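Local coordinates for antifreeze protein (Marinomonas primoryensis, PDB 3P4G) that binds ice, probably through ordered waters held on its surface, using a right-handed, calcium-dependent beta-helix from an Antarctic bacterium, at residues F303-V308 with K314-D319. Sequence-based numbering, arbitrary orientation.
With CA (calcium ion), chain Q.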
loop_
_atom_site.group_PDB
_atom_site.type_symbol
_atom_site.label_atom_id
_atom_site.label_comp_id
_atom_site.label_asym_id
_atom_site.label_seq_id
_atom_site.Cartn_x
_atom_site.Cartn_y
_atom_site.Cartn_z
ATOM N N PHE A 303 -15.356 25.073 3.182
ATOM C CA PHE A 303 -16.100 23.980 3.839
ATOM C C PHE A 303 -17.491 24.416 4.277
ATOM O O PHE A 303 -17.648 25.490 4.859
ATOM C CB PHE A 303 -15.350 23.422 5.026
ATOM C CG PHE A 303 -14.299 22.433 4.631
ATOM C CD1 PHE A 303 -13.042 22.877 4.191
ATOM C CD2 PHE A 303 -14.576 21.039 4.680
ATOM C CE1 PHE A 303 -12.057 21.912 3.757
ATOM C CE2 PHE A 303 -13.620 20.083 4.279
ATOM C CZ PHE A 303 -12.359 20.521 3.826
ATOM N N GLU A 304 -18.488 23.567 3.993
ATOM C CA GLU A 304 -19.858 23.876 4.423
ATOM C C GLU A 304 -20.030 23.856 5.961
ATOM O O GLU A 304 -20.822 24.631 6.519
ATOM C CB GLU A 304 -20.866 22.962 3.735
ATOM C CG GLU A 304 -21.009 23.241 2.259
ATOM C CD GLU A 304 -19.921 22.671 1.364
ATOM O OE1 GLU A 304 -19.121 21.776 1.770
ATOM O OE2 GLU A 304 -19.924 23.091 0.194
ATOM N N HIS A 305 -19.311 22.978 6.639
ATOM C CA HIS A 305 -19.478 22.828 8.070
ATOM C C HIS A 305 -18.134 22.867 8.724
ATOM O O HIS A 305 -17.234 22.156 8.305
ATOM C CB HIS A 305 -20.168 21.502 8.404
ATOM C CG HIS A 305 -21.389 21.260 7.578
ATOM N ND1 HIS A 305 -22.612 21.820 7.883
ATOM C CD2 HIS A 305 -21.538 20.653 6.378
ATOM C CE1 HIS A 305 -23.483 21.489 6.943
ATOM N NE2 HIS A 305 -22.859 20.773 6.019
ATOM N N ILE A 306 -18.032 23.608 9.816
ATOM C CA ILE A 306 -16.725 23.823 10.437
ATOM C C ILE A 306 -16.881 23.765 11.941
ATOM O O ILE A 306 -17.603 24.577 12.527
ATOM C CB ILE A 306 -16.031 25.179 10.053
ATOM C CG1 ILE A 306 -15.950 25.344 8.531
ATOM C CG2 ILE A 306 -14.613 25.270 10.714
ATOM C CD1 ILE A 306 -15.458 26.811 8.096
ATOM N N ARG A 307 -16.236 22.777 12.550
ATOM C CA ARG A 307 -16.226 22.672 14.010
ATOM C C ARG A 307 -14.821 22.993 14.508
ATOM O O ARG A 307 -13.849 22.611 13.880
ATOM C CB ARG A 307 -16.658 21.246 14.447
ATOM C CG ARG A 307 -16.507 21.032 15.980
ATOM C CD ARG A 307 -17.083 19.722 16.441
ATOM N NE ARG A 307 -18.546 19.635 16.251
ATOM C CZ ARG A 307 -19.467 20.150 17.065
ATOM N NH1 ARG A 307 -19.120 20.823 18.164
ATOM N NH2 ARG A 307 -20.757 19.966 16.794
ATOM N N VAL A 308 -14.714 23.714 15.627
ATOM C CA VAL A 308 -13.392 23.966 16.259
ATOM C C VAL A 308 -13.368 23.275 17.614
ATOM O O VAL A 308 -14.307 22.541 17.938
ATOM C CB VAL A 308 -13.042 25.481 16.295
ATOM C CG1 VAL A 308 -12.910 26.032 14.861
ATOM C CG2 VAL A 308 -14.096 26.289 17.066
ATOM N N LYS A 314 -19.368 27.256 11.761
ATOM C CA LYS A 314 -20.084 27.307 10.472
ATOM C C LYS A 314 -20.928 26.065 10.250
ATOM O O LYS A 314 -20.475 24.950 10.502
ATOM C CB LYS A 314 -19.084 27.476 9.301
ATOM C CG LYS A 314 -19.775 27.571 7.958
ATOM C CD LYS A 314 -18.816 27.861 6.798
ATOM C CE LYS A 314 -19.547 27.908 5.468
ATOM N NZ LYS A 314 -18.549 28.126 4.352
ATOM N N GLY A 315 -22.173 26.235 9.813
ATOM C CA GLY A 315 -22.955 25.081 9.405
ATOM C C GLY A 315 -23.446 24.245 10.559
ATOM O O GLY A 315 -23.681 24.756 11.669
ATOM N N SER A 316 -23.563 22.945 10.320
ATOM C CA SER A 316 -24.130 22.024 11.308
ATOM C C SER A 316 -23.281 20.758 11.306
ATOM O O SER A 316 -23.752 19.667 10.927
ATOM C CB SER A 316 -25.608 21.729 10.963
ATOM O OG SER A 316 -25.717 21.111 9.656
ATOM N N PRO A 317 -21.990 20.902 11.700
ATOM C CA PRO A 317 -21.109 19.723 11.696
ATOM C C PRO A 317 -21.523 18.706 12.744
ATOM O O PRO A 317 -22.170 19.082 13.748
ATOM C CB PRO A 317 -19.727 20.310 12.009
ATOM C CG PRO A 317 -20.044 21.598 12.867
ATOM C CD PRO A 317 -21.313 22.119 12.226
ATOM N N ALA A 318 -21.145 17.441 12.532
ATOM C CA ALA A 318 -21.320 16.418 13.561
ATOM C C ALA A 318 -20.482 16.725 14.803
ATOM O O ALA A 318 -19.576 17.539 14.769
ATOM C CB ALA A 318 -20.944 15.011 13.029
ATOM N N ASP A 319 -20.768 16.034 15.890
ATOM C CA ASP A 319 -20.042 16.338 17.134
ATOM C C ASP A 319 -18.577 15.867 17.133
ATOM O O ASP A 319 -17.756 16.431 17.858
ATOM C CB ASP A 319 -20.806 15.909 18.408
ATOM C CG ASP A 319 -20.962 14.399 18.561
ATOM O OD1 ASP A 319 -20.343 13.558 17.845
ATOM O OD2 ASP A 319 -21.775 14.036 19.440
HETATM CA CA CA Q . -18.406 21.354 -0.738
HETATM O O HOH W 1 -16.453 22.625 -0.159
HETATM O O HOH W 2 -19.357 22.450 -2.746
#
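Ile306 and Lys314 form an antiparallel hydrogen-bonded pair where the C-terminal hairpin closes the beta-helix. Ile306 N donates to Lys314 O at 2.9 Å, and the return bond from Lys314 N to Ile306 O is longer, at 3.3 Å. At the partly exposed border, CD1 of Ile306 rests on CD of Lys314 (3.8 Å), and the fully extended lysine chain runs on until NZ reaches Phe303 O at 2.8 Å, approaching from above the carbonyl plane. At this Lys314 end, Glu304 grips a calcium ion through both carboxylate oxygens, in a site shared with Asn274 O, Gly276 O, Asp278 and two waters.

The tight part is His305, Pro317 and Arg307, where the proline ring packs against the CB atoms of the other two. NE of Arg307 reaches Ala318 O (2.8 Å) because the chain leaves anti to the backbone N (chi1 173°) and bends at chi3; NH2 makes only weak bonds to Pro317 O and Ala318 O. With an alanine here, Ala318 O is likely to lose its strong donor and Pro317 O a weak one, leaving the 317-319 chain freer to shift. Ser316, Ala318 and Asp319 form the solvent side.

The N-H of Ser316 runs almost straight (176°) to ND1 of His305 at 2.8 Å, in the ring plane, while NE2 bonds Asp277 OD1 of the preceding coil; together they fix the ring's rotation. Since ND1 accepts, NE2 probably carries the hydrogen toward Asp277, consistent with a neutral ring.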